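Local structure of 5-ketofructose reductase (Gluconobacter sp., 7COK) at residues T23-E28 with A274-N279; A29-A34 with E261-R266; V128-G133 with G183-P188; G134-I139 with I195-I200. The protein probably catalyses the NADPH-dependent reduction of 5-ketofructose to fructose, and represents a novel class of the shikimate dehydrogenase family. One frame throughout, in Å; residues are numbered along the deposited sequence.

Contact 1: T23-E28 with A274-N279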
loop_
_atom_site.group_PDB
_atom_site.type_symbol
_atom_site.label_atom_id
_atom_site.label_comp_id
_atom_site.label_asym_id
_atom_site.label_seq_id
_atom_site.Cartn_x
_atom_site.Cartn_y
_atom_site.Cartn_z
ATOM N N THR A 23 0.280 -4.618 -13.690
ATOM C CA THR A 23 -1.002 -5.036 -13.108
ATOM C C THR A 23 -1.554 -3.906 -12.235
ATOM O O THR A 23 -2.747 -3.598 -12.266
ATOM C CB THR A 23 -0.844 -6.346 -12.300
ATOM O OG1 THR A 23 -0.357 -7.384 -13.169
ATOM C CG2 THR A 23 -2.161 -6.789 -11.754
ATOM N N VAL A 24 -0.653 -3.245 -11.505
ATOM C CA VAL A 24 -1.005 -2.087 -10.679
ATOM C C VAL A 24 -1.812 -1.044 -11.470
ATOM O O VAL A 24 -2.854 -0.599 -11.007
ATOM C CB VAL A 24 0.216 -1.460 -9.921
ATOM C CG1 VAL A 24 1.327 -1.036 -10.870
ATOM C CG2 VAL A 24 -0.217 -0.265 -9.058
ATOM N N ALA A 25 -1.334 -0.694 -12.659
ATOM C CA ALA A 25 -1.986 0.325 -13.456
ATOM C C ALA A 25 -3.329 -0.182 -13.973
ATOM O O ALA A 25 -4.326 0.534 -13.944
ATOM C CB ALA A 25 -1.081 0.751 -14.602
ATOM N N MET A 26 -3.348 -1.426 -14.432
ATOM C CA MET A 26 -4.575 -2.010 -14.925
ATOM C C MET A 26 -5.665 -2.036 -13.834
ATOM O O MET A 26 -6.786 -1.554 -14.014
ATOM C CB MET A 26 -4.301 -3.400 -15.483
ATOM C CG MET A 26 -5.536 -4.053 -16.066
ATOM S SD MET A 26 -5.266 -5.758 -16.525
ATOM C CE MET A 26 -5.121 -6.570 -14.938
ATOM N N VAL A 27 -5.323 -2.606 -12.694
ATOM C CA VAL A 27 -6.281 -2.816 -11.635
ATOM C C VAL A 27 -6.730 -1.463 -11.064
ATOM O O VAL A 27 -7.902 -1.282 -10.861
ATOM C CB VAL A 27 -5.695 -3.744 -10.547
ATOM C CG1 VAL A 27 -6.612 -3.803 -9.343
ATOM C CG2 VAL A 27 -5.505 -5.142 -11.129
ATOM N N GLU A 28 -5.819 -0.510 -10.886
ATOM C CA GLU A 28 -6.201 0.784 -10.308
ATOM C C GLU A 28 -7.050 1.566 -11.297
ATOM O O GLU A 28 -7.948 2.303 -10.868
ATOM C CB GLU A 28 -4.995 1.570 -9.815
ATOM C CG GLU A 28 -4.442 0.963 -8.530
ATOM C CD GLU A 28 -3.418 1.828 -7.839
ATOM O OE1 GLU A 28 -2.847 2.733 -8.486
ATOM O OE2 GLU A 28 -3.177 1.607 -6.635
ATOM N N ALA A 274 -8.400 -2.868 -20.225
ATOM C CA ALA A 274 -7.787 -3.196 -21.506
ATOM C C ALA A 274 -7.111 -2.004 -22.140
ATOM O O ALA A 274 -5.963 -2.099 -22.569
ATOM C CB ALA A 274 -8.820 -3.761 -22.450
ATOM N N GLN A 275 -7.814 -0.870 -22.169
ATOM C CA GLN A 275 -7.237 0.340 -22.750
ATOM C C GLN A 275 -5.986 0.784 -22.004
ATOM O O GLN A 275 -5.014 1.204 -22.636
ATOM C CB GLN A 275 -8.264 1.478 -22.876
ATOM C CG GLN A 275 -7.788 2.659 -23.761
ATOM C CD GLN A 275 -7.273 2.250 -25.152
ATOM O OE1 GLN A 275 -7.746 1.296 -25.757
ATOM N NE2 GLN A 275 -6.280 2.978 -25.654
ATOM N N THR A 276 -5.975 0.605 -20.675
ATOM C CA THR A 276 -4.791 0.905 -19.863
ATOM C C THR A 276 -3.561 0.068 -20.301
ATOM O O THR A 276 -2.454 0.609 -20.464
ATOM C CB THR A 276 -5.115 0.683 -18.377
ATOM O OG1 THR A 276 -6.169 1.576 -18.002
ATOM C CG2 THR A 276 -3.910 0.931 -17.471
ATOM N N LEU A 277 -3.762 -1.236 -20.497
ATOM C CA LEU A 277 -2.702 -2.107 -21.009
ATOM C C LEU A 277 -2.305 -1.752 -22.450
ATOM O O LEU A 277 -1.114 -1.715 -22.767
ATOM C CB LEU A 277 -3.127 -3.574 -20.913
ATOM C CG LEU A 277 -3.245 -4.268 -19.559
ATOM C CD1 LEU A 277 -3.584 -5.730 -19.836
ATOM C CD2 LEU A 277 -1.951 -4.171 -18.762
ATOM N N GLU A 278 -3.275 -1.424 -23.303
ATOM C CA GLU A 278 -2.948 -1.013 -24.689
ATOM C C GLU A 278 -2.056 0.228 -24.690
ATOM O O GLU A 278 -1.057 0.281 -25.439
ATOM C CB GLU A 278 -4.202 -0.721 -25.505
ATOM C CG GLU A 278 -5.175 -1.881 -25.694
ATOM C CD GLU A 278 -4.861 -2.816 -26.859
ATOM O OE1 GLU A 278 -3.868 -2.621 -27.584
ATOM O OE2 GLU A 278 -5.636 -3.776 -27.049
ATOM N N ASN A 279 -2.372 1.205 -23.826
ATOM C CA ASN A 279 -1.540 2.412 -23.702
ATOM C C ASN A 279 -0.127 2.128 -23.189
ATOM O O ASN A 279 0.849 2.674 -23.722
ATOM C CB ASN A 279 -2.206 3.492 -22.834
ATOM C CG ASN A 279 -3.471 4.079 -23.455
ATOM O OD1 ASN A 279 -3.730 3.919 -24.639
ATOM N ND2 ASN A 279 -4.251 4.797 -22.638
#

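Contact 2: A29-A34 with E261-R266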
loop_
_atom_site.group_PDB
_atom_site.type_symbol
_atom_site.label_atom_id
_atom_site.label_comp_id
_atom_site.label_asym_id
_atom_site.label_seq_id
_atom_site.Cartn_x
_atom_site.Cartn_y
_atom_site.Cartn_z
ATOM N N ALA A 29 -6.825 1.365 -12.597
ATOM C CA ALA A 29 -7.705 2.011 -13.580
ATOM C C ALA A 29 -9.144 1.508 -13.403
ATOM O O ALA A 29 -10.118 2.289 -13.429
ATOM C CB ALA A 29 -7.185 1.781 -14.980
ATOM N N GLY A 30 -9.275 0.206 -13.164
ATOM C CA GLY A 30 -10.553 -0.407 -12.826
ATOM C C GLY A 30 -11.161 0.124 -11.539
ATOM O O GLY A 30 -12.334 0.484 -11.516
ATOM N N TYR A 31 -10.355 0.197 -10.479
ATOM C CA TYR A 31 -10.824 0.758 -9.210
ATOM C C TYR A 31 -11.369 2.189 -9.397
ATOM O O TYR A 31 -12.438 2.519 -8.890
ATOM C CB TYR A 31 -9.708 0.796 -8.166
ATOM C CG TYR A 31 -9.245 -0.538 -7.578
ATOM C CD1 TYR A 31 -10.072 -1.668 -7.548
ATOM C CD2 TYR A 31 -7.970 -0.647 -7.046
ATOM C CE1 TYR A 31 -9.625 -2.852 -6.974
ATOM C CE2 TYR A 31 -7.514 -1.830 -6.477
ATOM C CZ TYR A 31 -8.345 -2.933 -6.451
ATOM O OH TYR A 31 -7.902 -4.138 -5.912
ATOM N N HIS A 32 -10.627 3.008 -10.145
ATOM C CA HIS A 32 -10.971 4.425 -10.321
ATOM C C HIS A 32 -12.255 4.563 -11.126
ATOM O O HIS A 32 -13.115 5.354 -10.777
ATOM C CB HIS A 32 -9.811 5.168 -10.968
ATOM C CG HIS A 32 -10.060 6.631 -11.147
ATOM N ND1 HIS A 32 -9.979 7.530 -10.106
ATOM C CD2 HIS A 32 -10.402 7.350 -12.244
ATOM C CE1 HIS A 32 -10.238 8.746 -10.557
ATOM N NE2 HIS A 32 -10.502 8.663 -11.849
ATOM N N HIS A 33 -12.407 3.735 -12.163
ATOM C CA HIS A 33 -13.601 3.767 -13.001
ATOM C C HIS A 33 -14.843 3.420 -12.181
ATOM O O HIS A 33 -15.933 4.011 -12.404
ATOM C CB HIS A 33 -13.414 2.815 -14.200
ATOM C CG HIS A 33 -14.538 2.849 -15.202
ATOM N ND1 HIS A 33 -15.709 2.140 -15.038
ATOM C CD2 HIS A 33 -14.642 3.485 -16.392
ATOM C CE1 HIS A 33 -16.497 2.350 -16.082
ATOM N NE2 HIS A 33 -15.864 3.147 -16.923
ATOM N N ALA A 34 -14.695 2.492 -11.234
ATOM C CA ALA A 34 -15.810 2.030 -10.365
ATOM C C ALA A 34 -16.105 3.002 -9.232
ATOM O O ALA A 34 -17.125 2.860 -8.559
ATOM C CB ALA A 34 -15.527 0.642 -9.787
ATOM N N GLU A 261 -12.957 -9.735 -8.265
ATOM C CA GLU A 261 -14.190 -10.398 -7.832
ATOM C C GLU A 261 -13.965 -11.244 -6.582
ATOM O O GLU A 261 -14.763 -11.176 -5.650
ATOM C CB GLU A 261 -14.829 -11.222 -8.950
ATOM C CG GLU A 261 -15.462 -10.396 -10.052
ATOM C CD GLU A 261 -15.921 -11.243 -11.228
ATOM O OE1 GLU A 261 -15.462 -12.404 -11.407
ATOM O OE2 GLU A 261 -16.760 -10.734 -11.995
ATOM N N ILE A 262 -12.868 -11.995 -6.560
ATOM C CA ILE A 262 -12.507 -12.826 -5.393
ATOM C C ILE A 262 -12.249 -11.946 -4.176
ATOM O O ILE A 262 -12.703 -12.254 -3.082
ATOM C CB ILE A 262 -11.309 -13.758 -5.709
ATOM C CG1 ILE A 262 -11.751 -14.862 -6.693
ATOM C CG2 ILE A 262 -10.726 -14.397 -4.441
ATOM C CD1 ILE A 262 -10.618 -15.653 -7.332
ATOM N N TRP A 263 -11.504 -10.867 -4.366
ATOM C CA TRP A 263 -11.114 -10.000 -3.252
ATOM C C TRP A 263 -12.220 -9.144 -2.666
ATOM O O TRP A 263 -12.302 -8.960 -1.429
ATOM C CB TRP A 263 -9.999 -9.057 -3.695
ATOM C CG TRP A 263 -8.714 -9.729 -4.044
ATOM C CD1 TRP A 263 -8.278 -10.963 -3.638
ATOM C CD2 TRP A 263 -7.652 -9.153 -4.784
ATOM N NE1 TRP A 263 -7.026 -11.204 -4.144
ATOM C CE2 TRP A 263 -6.609 -10.101 -4.838
ATOM C CE3 TRP A 263 -7.490 -7.931 -5.448
ATOM C CZ2 TRP A 263 -5.409 -9.859 -5.525
ATOM C CZ3 TRP A 263 -6.314 -7.681 -6.117
ATOM C CH2 TRP A 263 -5.276 -8.648 -6.156
ATOM N N LEU A 264 -13.051 -8.583 -3.544
ATOM C CA LEU A 264 -13.915 -7.464 -3.146
ATOM C C LEU A 264 -15.360 -7.594 -3.545
ATOM O O LEU A 264 -16.170 -6.719 -3.218
ATOM C CB LEU A 264 -13.376 -6.153 -3.721
ATOM C CG LEU A 264 -12.178 -5.592 -2.971
ATOM C CD1 LEU A 264 -11.560 -4.486 -3.799
ATOM C CD2 LEU A 264 -12.594 -5.112 -1.585
ATOM N N GLY A 265 -15.701 -8.653 -4.271
ATOM C CA GLY A 265 -17.073 -8.854 -4.732
ATOM C C GLY A 265 -17.578 -7.820 -5.727
ATOM O O GLY A 265 -18.780 -7.601 -5.800
ATOM N N ARG A 266 -16.663 -7.170 -6.448
ATOM C CA ARG A 266 -16.986 -6.212 -7.510
ATOM C C ARG A 266 -16.419 -6.712 -8.824
ATOM O O ARG A 266 -15.311 -7.293 -8.838
ATOM C CB ARG A 266 -16.400 -4.821 -7.238
ATOM C CG ARG A 266 -17.304 -3.863 -6.515
ATOM C CD ARG A 266 -16.815 -3.753 -5.094
ATOM N NE ARG A 266 -17.770 -3.031 -4.267
ATOM C CZ ARG A 266 -17.972 -3.266 -2.983
ATOM N NH1 ARG A 266 -17.303 -4.236 -2.345
ATOM N NH2 ARG A 266 -18.870 -2.527 -2.344
#

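Contact 3: V128-G133 with G183-P188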
loop_
_atom_site.group_PDB
_atom_site.type_symbol
_atom_site.label_atom_id
_atom_site.label_comp_id
_atom_site.label_asym_id
_atom_site.label_seq_id
_atom_site.Cartn_x
_atom_site.Cartn_y
_atom_site.Cartn_z
ATOM N N VAL A 128 -5.870 -28.332 -28.289
ATOM C CA VAL A 128 -4.413 -28.413 -28.459
ATOM C C VAL A 128 -3.757 -27.212 -27.794
ATOM O O VAL A 128 -4.119 -26.060 -28.100
ATOM C CB VAL A 128 -3.983 -28.472 -29.945
ATOM C CG1 VAL A 128 -2.465 -28.341 -30.078
ATOM C CG2 VAL A 128 -4.418 -29.783 -30.561
ATOM N N ILE A 129 -2.782 -27.476 -26.916
ATOM C CA ILE A 129 -2.015 -26.419 -26.260
ATOM C C ILE A 129 -0.583 -26.516 -26.747
ATOM O O ILE A 129 0.070 -27.562 -26.602
ATOM C CB ILE A 129 -2.033 -26.568 -24.725
ATOM C CG1 ILE A 129 -3.475 -26.627 -24.215
ATOM C CG2 ILE A 129 -1.158 -25.472 -24.075
ATOM C CD1 ILE A 129 -3.565 -26.769 -22.701
ATOM N N LEU A 130 -0.107 -25.445 -27.367
ATOM C CA LEU A 130 1.295 -25.331 -27.770
ATOM C C LEU A 130 2.114 -24.812 -26.610
ATOM O O LEU A 130 1.956 -23.659 -26.199
ATOM C CB LEU A 130 1.486 -24.404 -28.987
ATOM C CG LEU A 130 0.523 -24.633 -30.134
ATOM C CD1 LEU A 130 0.548 -23.428 -31.065
ATOM C CD2 LEU A 130 0.787 -25.959 -30.851
ATOM N N GLY A 131 3.055 -25.636 -26.155
ATOM C CA GLY A 131 3.952 -25.287 -25.046
ATOM C C GLY A 131 3.550 -25.967 -23.753
ATOM O O GLY A 131 2.380 -26.322 -23.583
ATOM N N ALA A 132 4.516 -26.151 -22.852
ATOM C CA ALA A 132 4.308 -26.856 -21.583
ATOM C C ALA A 132 4.676 -26.089 -20.283
ATOM O O ALA A 132 4.900 -26.710 -19.230
ATOM C CB ALA A 132 5.031 -28.202 -21.629
ATOM N N GLY A 133 4.769 -24.763 -20.357
ATOM C CA GLY A 133 5.075 -23.925 -19.186
ATOM C C GLY A 133 4.022 -23.826 -18.085
ATOM O O GLY A 133 3.088 -24.656 -17.984
ATOM N N GLY A 183 8.912 -29.579 -36.295
ATOM C CA GLY A 183 8.427 -28.833 -37.451
ATOM C C GLY A 183 7.078 -28.189 -37.184
ATOM O O GLY A 183 6.692 -27.987 -36.022
ATOM N N LYS A 184 6.386 -27.860 -38.272
ATOM C CA LYS A 184 5.051 -27.287 -38.251
ATOM C C LYS A 184 4.054 -28.314 -37.736
ATOM O O LYS A 184 3.759 -29.322 -38.427
ATOM C CB LYS A 184 4.645 -26.849 -39.661
ATOM N N PHE A 185 3.566 -28.080 -36.515
ATOM C CA PHE A 185 2.605 -28.981 -35.891
ATOM C C PHE A 185 1.288 -28.978 -36.647
ATOM O O PHE A 185 0.698 -27.932 -36.924
ATOM C CB PHE A 185 2.380 -28.707 -34.397
ATOM C CG PHE A 185 1.474 -29.718 -33.741
ATOM C CD1 PHE A 185 1.910 -31.034 -33.509
ATOM C CD2 PHE A 185 0.162 -29.377 -33.407
ATOM C CE1 PHE A 185 1.056 -31.976 -32.929
ATOM C CE2 PHE A 185 -0.685 -30.302 -32.824
ATOM C CZ PHE A 185 -0.247 -31.606 -32.592
ATOM N N SER A 186 0.866 -30.181 -36.999
ATOM C CA SER A 186 -0.379 -30.369 -37.705
ATOM C C SER A 186 -1.449 -30.746 -36.693
ATOM O O SER A 186 -1.367 -31.789 -36.065
ATOM C CB SER A 186 -0.213 -31.472 -38.745
ATOM O OG SER A 186 0.915 -31.196 -39.556
ATOM N N LEU A 187 -2.459 -29.894 -36.555
ATOM C CA LEU A 187 -3.584 -30.189 -35.670
ATOM C C LEU A 187 -4.298 -31.490 -36.017
ATOM O O LEU A 187 -4.704 -31.663 -37.173
ATOM C CB LEU A 187 -4.565 -29.036 -35.697
ATOM C CG LEU A 187 -4.255 -27.797 -34.857
ATOM C CD1 LEU A 187 -2.919 -27.097 -35.138
ATOM C CD2 LEU A 187 -5.402 -26.827 -35.094
ATOM N N PRO A 188 -4.453 -32.409 -35.026
ATOM C CA PRO A 188 -5.224 -33.619 -35.348
ATOM C C PRO A 188 -6.624 -33.238 -35.749
ATOM O O PRO A 188 -7.164 -32.226 -35.271
ATOM C CB PRO A 188 -5.242 -34.422 -34.040
ATOM C CG PRO A 188 -4.769 -33.509 -32.979
ATOM C CD PRO A 188 -3.978 -32.410 -33.624
#

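Contact 4: G134-I139 with I195-I200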
loop_
_atom_site.group_PDB
_atom_site.type_symbol
_atom_site.label_atom_id
_atom_site.label_comp_id
_atom_site.label_asym_id
_atom_site.label_seq_id
_atom_site.Cartn_x
_atom_site.Cartn_y
_atom_site.Cartn_z
ATOM N N GLY A 134 4.198 -22.826 -17.220
ATOM C CA GLY A 134 3.259 -22.579 -16.117
ATOM C C GLY A 134 1.869 -22.262 -16.633
ATOM O O GLY A 134 0.855 -22.795 -16.112
ATOM N N ALA A 135 1.822 -21.422 -17.666
ATOM C CA ALA A 135 0.566 -21.036 -18.336
ATOM C C ALA A 135 -0.153 -22.257 -18.910
ATOM O O ALA A 135 -1.339 -22.467 -18.676
ATOM C CB ALA A 135 0.848 -20.003 -19.417
ATOM N N ALA A 136 0.600 -23.108 -19.608
ATOM C CA ALA A 136 0.035 -24.325 -20.180
ATOM C C ALA A 136 -0.574 -25.282 -19.131
ATOM O O ALA A 136 -1.687 -25.803 -19.332
ATOM C CB ALA A 136 1.059 -25.051 -21.027
ATOM N N ARG A 137 0.162 -25.509 -18.042
ATOM C CA ARG A 137 -0.318 -26.336 -16.931
ATOM C C ARG A 137 -1.645 -25.817 -16.379
ATOM O O ARG A 137 -2.601 -26.606 -16.234
ATOM C CB ARG A 137 0.766 -26.490 -15.855
ATOM C CG ARG A 137 0.387 -27.397 -14.718
ATOM C CD ARG A 137 1.488 -27.355 -13.670
ATOM N NE ARG A 137 1.148 -28.190 -12.520
ATOM C CZ ARG A 137 1.495 -29.473 -12.394
ATOM N NH1 ARG A 137 2.205 -30.095 -13.339
ATOM N NH2 ARG A 137 1.115 -30.151 -11.322
ATOM N N ALA A 138 -1.706 -24.514 -16.055
ATOM C CA ALA A 138 -2.946 -23.950 -15.502
ATOM C C ALA A 138 -4.112 -23.984 -16.478
ATOM O O ALA A 138 -5.240 -24.317 -16.085
ATOM C CB ALA A 138 -2.704 -22.548 -14.973
ATOM N N ILE A 139 -3.841 -23.646 -17.732
ATOM C CA ILE A 139 -4.854 -23.665 -18.790
ATOM C C ILE A 139 -5.401 -25.097 -18.969
ATOM O O ILE A 139 -6.602 -25.293 -19.034
ATOM C CB ILE A 139 -4.326 -23.073 -20.119
ATOM C CG1 ILE A 139 -4.239 -21.558 -19.967
ATOM C CG2 ILE A 139 -5.260 -23.385 -21.289
ATOM C CD1 ILE A 139 -3.377 -20.894 -21.025
ATOM N N ILE A 195 -4.470 -23.265 -28.654
ATOM C CA ILE A 195 -3.977 -22.241 -27.756
ATOM C C ILE A 195 -2.465 -22.174 -27.811
ATOM O O ILE A 195 -1.792 -23.189 -27.567
ATOM C CB ILE A 195 -4.359 -22.557 -26.284
ATOM C CG1 ILE A 195 -5.856 -22.873 -26.136
ATOM C CG2 ILE A 195 -3.941 -21.403 -25.377
ATOM C CD1 ILE A 195 -6.194 -23.577 -24.843
ATOM N N ASN A 196 -1.915 -21.000 -28.114
ATOM C CA ASN A 196 -0.496 -20.805 -27.934
ATOM C C ASN A 196 -0.168 -20.419 -26.501
ATOM O O ASN A 196 -0.559 -19.339 -26.051
ATOM C CB ASN A 196 0.046 -19.723 -28.848
ATOM C CG ASN A 196 1.491 -19.447 -28.550
ATOM O OD1 ASN A 196 2.303 -20.362 -28.587
ATOM N ND2 ASN A 196 1.796 -18.239 -28.120
ATOM N N ALA A 197 0.626 -21.249 -25.819
ATOM C CA ALA A 197 1.119 -20.926 -24.478
ATOM C C ALA A 197 2.639 -20.728 -24.466
ATOM O O ALA A 197 3.269 -20.737 -23.409
ATOM C CB ALA A 197 0.679 -22.017 -23.515
ATOM N N THR A 198 3.213 -20.533 -25.646
ATOM C CA THR A 198 4.645 -20.236 -25.759
ATOM C C THR A 198 4.863 -18.736 -25.683
ATOM O O THR A 198 3.911 -17.942 -25.736
ATOM C CB THR A 198 5.293 -20.776 -27.069
ATOM O OG1 THR A 198 4.922 -19.942 -28.181
ATOM C CG2 THR A 198 4.929 -22.264 -27.319
ATOM N N SER A 199 6.119 -18.337 -25.584
ATOM C CA SER A 199 6.453 -16.920 -25.728
ATOM C C SER A 199 6.882 -16.557 -27.144
ATOM O O SER A 199 7.397 -15.463 -27.353
ATOM C CB SER A 199 7.516 -16.504 -24.710
ATOM O OG SER A 199 7.017 -16.597 -23.398
ATOM N N ILE A 200 6.657 -17.443 -28.120
ATOM C CA ILE A 200 7.023 -17.118 -29.513
ATOM C C ILE A 200 6.037 -16.102 -30.095
ATOM O O ILE A 200 4.863 -16.405 -30.319
ATOM C CB ILE A 200 7.159 -18.341 -30.444
ATOM C CG1 ILE A 200 8.115 -19.393 -29.854
ATOM C CG2 ILE A 200 7.668 -17.861 -31.800
ATOM C CD1 ILE A 200 8.027 -20.775 -30.487
#

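Contact 1: T23-E28 with A274-N279
M26 and L277 make the tight half of this contact between helices 23-34 and 270-281. M26, CG anti to its backbone N (chi1 -178°), runs obliquely across L277. CB of M26 lies 4.1 Å from L277 CD2. SD of M26 reaches L277 CD1 at 3.7 Å. A bend at chi3 (71°) then turns CE of M26 back from the leucine. L249 of helix 248-264 and P22 also pack on L277, and M273 on M26, closing this side into the core.

The other half is thinner. T276 sets CG2 against the backbone of helix 23-34, 3.6 Å from A25 O, and 4.0 Å from A25 CB, while its OG1 bonds back to V272 O. Beyond it Q275 and N279 face solvent, joined by a weak NE2 to OD1 bond. On the flank of helix 23-34 the second subunit approaches: its F6 packs on V24 and A25, and its R39 forms a salt bridge with E28.

Over these short segments the axes approach to 8.6 Å at 147°, a roughly antiparallel helix pair in which a helix from the C-terminal end of the chain packs on the substrate-binding domain of a shikimate dehydrogenase-type fold.

Contact 2: A29-A34 with E261-R266
The carbonyl O of L264, whose side chain touches the ring of Y31 obliquely, accepts the shortest polar bond within these two segments, from R266 NH1 at 2.9 Å. The donor stands nearly on the line of the C=O bond (162°), and the oxygen lies tilted from the guanidinium plane. The arginine thus folds back over the turn that follows helix 248-264, where G265 takes up positive phi and its N still bonds to E261 O at 3.0 Å.

Across the contact the meeting is made by carbon and by a single hydroxyl. Y31 reaches out from helix 23-34 with CG beside its backbone N (chi1 -71°), which carries the phenol to the last turn of the facing helix. CE1 of Y31 meets CD1 of L264 at 4.1 Å. Its OH comes up to the six-membered ring of W263 at the edge, near the ring plane, 3.8 Å from CE3 and 3.9 Å from CZ3, with the two aromatic side chains crossing at about a right angle.

T11 on strand 9-15 adds the polar partner: its OG1 hydrogen-bonds Y31 OH, and its side chain also touches W263. L264 rests on I9 of the same strand, so both helices are brought together over one strand of the mixed sheet of the substrate-binding domain.

The buried phenol oxygen is satisfied by T11, and the indole edge offers it at most a weak C-H contact; the two segments cohere through apolar fit, their polar bonds being made within a segment or to neighbours such as T11.

Contact 3: V128-G133 with G183-P188
Aromatic-aliphatic packing comes first: V128 and L130, two residues apart on strand 126-130, both meet the ring of F185, which reaches them from the loop between strands 175-180 and 193-196. V128 CG1, anti to its own backbone N (chi1 171°), approaches F185 CE2 to 3.8 Å, and L130 CD2 comes within 4.3 Å of CD2 of the same ring, which V154 of strand 150-155 also touches; both methyls arrive obliquely.

Purely aliphatic contact is slighter. The second methyl of V128, CG2, lies 4.1 Å from CD of P188, at the outer margin of the contact.

Polar bonds serve each segment separately: backbone hydrogen bonds hold strand 126-130 on both flanks, V128 to I195 and I129 to T152, while S186 OG to E212 OE1 and L187 N to S215 OG fix the loop.

I129 points to the other face of the sheet, where helix 134-145 packs. Beyond L130 the chain passes through G131 to G133, the N-cap of that helix, a strand-turn-helix consistent with the glycine-rich GxGxxA motif of a Rossmann-type dinucleotide-binding domain, whose central parallel strand the loop covers.

Contact 4: G134-I139 with I195-I200
I139 on helix 134-145 reaches I195 on strand 193-196 through its methyl groups. Its CB stays back, 5.1 Å from I195 CD1, as the branch point. One branch, CG2, is anti to the backbone N and makes the closest approach, 3.7 Å to I195 CD1. The other, CG1, stands beside the backbone N (chi1 -74°) and carries CD1 out to 4.4 Å from I195 CG2. The two isoleucines slide past each other in opposite directions, each placing an end methyl against a branch methyl of its partner. I129 and V225 also touch I139, and F112 of helix 110-117 packs on both isoleucines.

One turn earlier the two backbones draw nearer, and A136 CB meets A197 CB at 3.9 Å. A136 is the alanine of a probable GxGxxA motif, and in a Rossmann-type fold a small residue here lets the helix that follows the glycine-rich turn settle near the sheet.

At the last residue of strand 193-196, N196 turns its side chain away from the helix, and its amide ties down the turn that follows. Its OD1 accepts T198 OG1 at 2.7 Å, in the carbonyl plane on a lone pair, and T198 N at 3.1 Å from well above that plane, the latter an Asx turn. T198 OG1 in turn accepts I200 N at 3.0 Å, an ST turn, while N196 ND2 donates to D224 OD1 on the neighbouring strand 221-224.

How the contacts relate
From the N terminus, helix 23-34 supplies the first segment of both contact 1 and contact 2, whose partners lie on consecutive helices near the C terminus. Contact 1 closes the longest loop; contact 2 closes another nested within it, and the two touch where A29 meets T276. Both tie the end of the chain back to the substrate-binding domain. Contacts 3 and 4 lie inside both loops, in the Rossmann-type domain; each closes a short loop, of 49 and 55 residues, and the two cross, since their segments alternate along the chain. They meet at adjacent parallel strands, with L130 O and A197 N 2.8 Å apart in a probable hydrogen bond.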